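Long-range contact in putative fimbrial associated sortase-like protein (Corynebacterium diphtheriae, PDB 6BWE), which probably acts as a class C sortase, a cysteine transpeptidase that cross-links pilin subunits during pilus assembly: residues Lys158-Ile164 with Leu200-Val206. The protein carries 2 engineered substitutions. Sequence-based numbering, arbitrary orientation.
Sequences KYEVDAI and LVRAHRV
A classic beta bulge interrupts the antiparallel pairing of 158-164 with 200-206, neighbouring strands of the closed sortase beta-barrel. D162 and A163 both face R202: R202 O accepts hydrogen bonds from D162 N (2.8 Å) and, weakly, A163 N (3.3 Å), while R202 N donates to A163 O (2.8 Å). D162, the first bulge residue, has phi/psi -130/-5; the others keep extended angles. Before the bulge, E160 and H204 form a hydrogen-bonded pair, E160 N donating to H204 O at 2.8 Å. The return bond runs from H204 N to E160 O at 3.0 Å. Non-hydrogen-bonded pairs Y159-R205 and V161-A203 flank it, CA-CA 4.3 and 4.0 Å; beyond the bulge the register shifts by one, so I164 pairs with V201. The segment axes run at 138°, 4.2 Å apart at closest. The buried side chains of Y159, V161, A203 and V201 lie on one face with R205 and the more exposed I164; V161 CG1 is 3.8 Å from V201 CG1. R205 CD lies over the Y159 ring, 4.0 Å from its centroid, a CH-pi contact; Y159 OH hydrogen-bonds to D182, just before neighbouring strand 183-187, and R205 NH1 forms a salt bridge with it. The opposite face carries E160, A163, R202 and H204. The p rotamer of D162 (chi1 60°) brings its carboxylate between two partners: OD1 forms a salt bridge with R202 NE at 2.9 Å, and OD2 accepts a hydrogen bond from H204 ND1 at 2.7 Å.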
ATOM      1  N   LYS A 158      -6.010 -15.001  18.230  1.00 25.63           N
ATOM      2  CA  LYS A 158      -6.892 -16.014  17.721  1.00 25.23           C
ATOM      3  C   LYS A 158      -7.774 -15.395  16.645  1.00 24.48           C
ATOM      4  O   LYS A 158      -8.296 -14.300  16.804  1.00 24.87           O
ATOM      5  CB  LYS A 158      -7.731 -16.642  18.837  1.00 25.90           C
ATOM      6  CG  LYS A 158      -8.593 -17.809  18.382  1.00 26.34           C
ATOM      7  CD  LYS A 158      -9.407 -18.394  19.558  1.00 27.24           C
ATOM      8  CE  LYS A 158     -10.275 -19.538  19.061  1.00 28.87           C
ATOM      9  NZ  LYS A 158     -11.128 -20.138  20.136  1.00 29.81           N
ATOM     10  N   TYR A 159      -7.885 -16.108  15.541  1.00 23.47           N
ATOM     11  CA  TYR A 159      -8.755 -15.727  14.442  1.00 24.70           C
ATOM     12  C   TYR A 159      -9.691 -16.881  14.163  1.00 25.44           C
ATOM     13  O   TYR A 159      -9.363 -18.035  14.474  1.00 25.66           O
ATOM     14  CB  TYR A 159      -7.915 -15.404  13.203  1.00 24.20           C
ATOM     15  CG  TYR A 159      -7.160 -14.111  13.380  1.00 23.95           C
ATOM     16  CD1 TYR A 159      -7.673 -12.922  12.870  1.00 24.53           C
ATOM     17  CD2 TYR A 159      -5.955 -14.067  14.098  1.00 24.65           C
ATOM     18  CE1 TYR A 159      -7.022 -11.710  13.076  1.00 24.91           C
ATOM     19  CE2 TYR A 159      -5.293 -12.852  14.320  1.00 24.71           C
ATOM     20  CZ  TYR A 159      -5.831 -11.687  13.799  1.00 24.56           C
ATOM     21  OH  TYR A 159      -5.239 -10.470  13.997  1.00 25.48           O
ATOM     22  N   GLU A 160     -10.836 -16.577  13.555  1.00 26.32           N
ATOM     23  CA  GLU A 160     -11.800 -17.597  13.182  1.00 27.42           C
ATOM     24  C   GLU A 160     -12.186 -17.446  11.706  1.00 25.79           C
ATOM     25  O   GLU A 160     -12.532 -16.357  11.274  1.00 25.61           O
ATOM     26  CB  GLU A 160     -13.011 -17.466  14.124  1.00 30.42           C
ATOM     27  CG  GLU A 160     -14.276 -18.110  13.639  1.00 32.99           C
ATOM     28  CD  GLU A 160     -15.424 -17.981  14.638  1.00 37.06           C
ATOM     29  OE1 GLU A 160     -15.177 -17.947  15.876  1.00 38.41           O
ATOM     30  OE2 GLU A 160     -16.571 -17.920  14.165  1.00 40.88           O
ATOM     31  N   VAL A 161     -12.172 -18.548  10.959  1.00 24.73           N
ATOM     32  CA  VAL A 161     -12.387 -18.515   9.515  1.00 26.10           C
ATOM     33  C   VAL A 161     -13.810 -18.110   9.185  1.00 28.17           C
ATOM     34  O   VAL A 161     -14.745 -18.643   9.779  1.00 27.46           O
ATOM     35  CB  VAL A 161     -12.091 -19.880   8.839  1.00 26.14           C
ATOM     36  CG1 VAL A 161     -12.404 -19.842   7.342  1.00 26.24           C
ATOM     37  CG2 VAL A 161     -10.626 -20.264   9.056  1.00 25.37           C
ATOM     38  N   ASP A 162     -13.952 -17.162   8.262  1.00 28.41           N
ATOM     39  CA  ASP A 162     -15.280 -16.665   7.854  1.00 30.96           C
ATOM     40  C   ASP A 162     -15.515 -16.633   6.339  1.00 31.35           C
ATOM     41  O   ASP A 162     -16.621 -16.332   5.911  1.00 32.44           O
ATOM     42  CB  ASP A 162     -15.577 -15.279   8.462  1.00 31.65           C
ATOM     43  CG  ASP A 162     -14.559 -14.218   8.050  1.00 31.50           C
ATOM     44  OD1 ASP A 162     -14.330 -14.020   6.856  1.00 31.61           O
ATOM     45  OD2 ASP A 162     -13.985 -13.574   8.938  1.00 34.54           O
ATOM     46  N   ALA A 163     -14.506 -16.952   5.532  1.00 30.81           N
ATOM     47  CA  ALA A 163     -14.655 -16.961   4.078  1.00 30.03           C
ATOM     48  C   ALA A 163     -13.549 -17.790   3.424  1.00 29.75           C
ATOM     49  O   ALA A 163     -12.384 -17.804   3.857  1.00 26.93           O
ATOM     50  CB  ALA A 163     -14.688 -15.553   3.500  1.00 30.06           C
ATOM     51  N   ILE A 164     -13.963 -18.513   2.395  1.00 29.70           N
ATOM     52  CA  ILE A 164     -13.131 -19.442   1.658  1.00 30.02           C
ATOM     53  C   ILE A 164     -13.448 -19.204   0.187  1.00 30.24           C
ATOM     54  O   ILE A 164     -14.568 -19.443  -0.228  1.00 30.08           O
ATOM     55  CB  ILE A 164     -13.416 -20.893   2.058  1.00 31.08           C
ATOM     56  CG1 ILE A 164     -13.029 -21.134   3.513  1.00 31.20           C
ATOM     57  CG2 ILE A 164     -12.636 -21.859   1.161  1.00 31.71           C
ATOM     58  CD1 ILE A 164     -13.466 -22.478   4.064  1.00 31.62           C
ATOM     59  N   LEU A 200      -8.011 -18.508  -1.007  1.00 25.31           N
ATOM     60  CA  LEU A 200      -7.952 -17.435  -0.004  1.00 25.68           C
ATOM     61  C   LEU A 200      -8.869 -17.842   1.127  1.00 26.17           C
ATOM     62  O   LEU A 200     -10.090 -18.028   0.917  1.00 27.64           O
ATOM     63  CB  LEU A 200      -8.425 -16.069  -0.553  1.00 26.72           C
ATOM     64  CG  LEU A 200      -7.454 -15.189  -1.355  1.00 27.80           C
ATOM     65  CD1 LEU A 200      -6.826 -15.935  -2.512  1.00 27.83           C
ATOM     66  CD2 LEU A 200      -8.148 -13.935  -1.868  1.00 28.77           C
ATOM     67  N   VAL A 201      -8.286 -17.948   2.327  1.00 24.51           N
ATOM     68  CA  VAL A 201      -9.003 -18.333   3.506  1.00 24.47           C
ATOM     69  C   VAL A 201      -8.921 -17.119   4.435  1.00 24.27           C
ATOM     70  O   VAL A 201      -7.821 -16.777   4.911  1.00 23.13           O
ATOM     71  CB  VAL A 201      -8.387 -19.577   4.182  1.00 24.03           C
ATOM     72  CG1 VAL A 201      -9.035 -19.843   5.547  1.00 24.49           C
ATOM     73  CG2 VAL A 201      -8.588 -20.817   3.335  1.00 24.54           C
ATOM     74  N   ARG A 202     -10.060 -16.463   4.645  1.00 23.50           N
ATOM     75  CA  ARG A 202     -10.132 -15.243   5.422  1.00 23.69           C
ATOM     76  C   ARG A 202     -10.675 -15.540   6.812  1.00 23.44           C
ATOM     77  O   ARG A 202     -11.591 -16.397   6.985  1.00 22.70           O
ATOM     78  CB  ARG A 202     -11.031 -14.228   4.708  1.00 25.48           C
ATOM     79  CG  ARG A 202     -10.914 -12.808   5.235  1.00 26.44           C
ATOM     80  CD  ARG A 202     -11.864 -11.836   4.548  1.00 27.83           C
ATOM     81  NE  ARG A 202     -13.257 -12.123   4.956  1.00 29.69           N
ATOM     82  CZ  ARG A 202     -14.351 -11.769   4.284  1.00 31.69           C
ATOM     83  NH1 ARG A 202     -14.286 -11.067   3.154  1.00 33.10           N
ATOM     84  NH2 ARG A 202     -15.545 -12.126   4.761  1.00 32.68           N
ATOM     85  N   ALA A 203     -10.160 -14.820   7.793  1.00 22.72           N
ATOM     86  CA  ALA A 203     -10.549 -15.019   9.184  1.00 23.71           C
ATOM     87  C   ALA A 203     -10.561 -13.711   9.935  1.00 24.90           C
ATOM     88  O   ALA A 203      -9.833 -12.795   9.538  1.00 24.48           O
ATOM     89  CB  ALA A 203      -9.588 -15.999   9.833  1.00 22.85           C
ATOM     90  N   HIS A 204     -11.367 -13.617  11.012  1.00 24.77           N
ATOM     91  CA  HIS A 204     -11.487 -12.394  11.780  1.00 26.05           C
ATOM     92  C   HIS A 204     -11.063 -12.657  13.214  1.00 25.91           C
ATOM     93  O   HIS A 204     -11.173 -13.766  13.703  1.00 25.80           O
ATOM     94  CB  HIS A 204     -12.927 -11.806  11.719  1.00 28.22           C
ATOM     95  CG  HIS A 204     -13.975 -12.717  12.282  1.00 29.45           C
ATOM     96  ND1 HIS A 204     -14.617 -13.676  11.521  1.00 30.74           N
ATOM     97  CD2 HIS A 204     -14.439 -12.865  13.546  1.00 30.78           C
ATOM     98  CE1 HIS A 204     -15.440 -14.367  12.297  1.00 30.66           C
ATOM     99  NE2 HIS A 204     -15.347 -13.897  13.529  1.00 31.10           N
ATOM    100  N   ARG A 205     -10.587 -11.615  13.885  1.00 26.37           N
ATOM    101  CA  ARG A 205     -10.096 -11.720  15.242  1.00 26.88           C
ATOM    102  C   ARG A 205     -11.236 -12.081  16.202  1.00 28.16           C
ATOM    103  O   ARG A 205     -12.339 -11.581  16.064  1.00 28.02           O
ATOM    104  CB  ARG A 205      -9.491 -10.397  15.655  1.00 27.56           C
ATOM    105  CG  ARG A 205      -8.787 -10.394  17.003  1.00 27.92           C
ATOM    106  CD  ARG A 205      -7.376 -10.961  16.931  1.00 27.59           C
ATOM    107  NE  ARG A 205      -6.737 -10.740  18.220  1.00 27.96           N
ATOM    108  CZ  ARG A 205      -6.169  -9.598  18.626  1.00 28.02           C
ATOM    109  NH1 ARG A 205      -6.054  -8.539  17.841  1.00 27.75           N
ATOM    110  NH2 ARG A 205      -5.662  -9.551  19.842  1.00 28.87           N
ATOM    111  N   VAL A 206     -10.954 -12.946  17.161  1.00 28.79           N
ATOM    112  CA  VAL A 206     -11.924 -13.309  18.186  1.00 30.27           C
ATOM    113  C   VAL A 206     -11.207 -13.343  19.513  1.00 32.34           C
ATOM    114  O   VAL A 206      -9.971 -13.403  19.561  1.00 31.67           O
ATOM    115  CB  VAL A 206     -12.605 -14.684  17.910  1.00 30.38           C
ATOM    116  CG1 VAL A 206     -13.450 -14.616  16.656  1.00 30.54           C
ATOM    117  CG2 VAL A 206     -11.598 -15.830  17.827  1.00 30.13           C
TER
HETATM  118  O   HOH W   1      -7.302 -12.980  19.916  1.00 26.72           O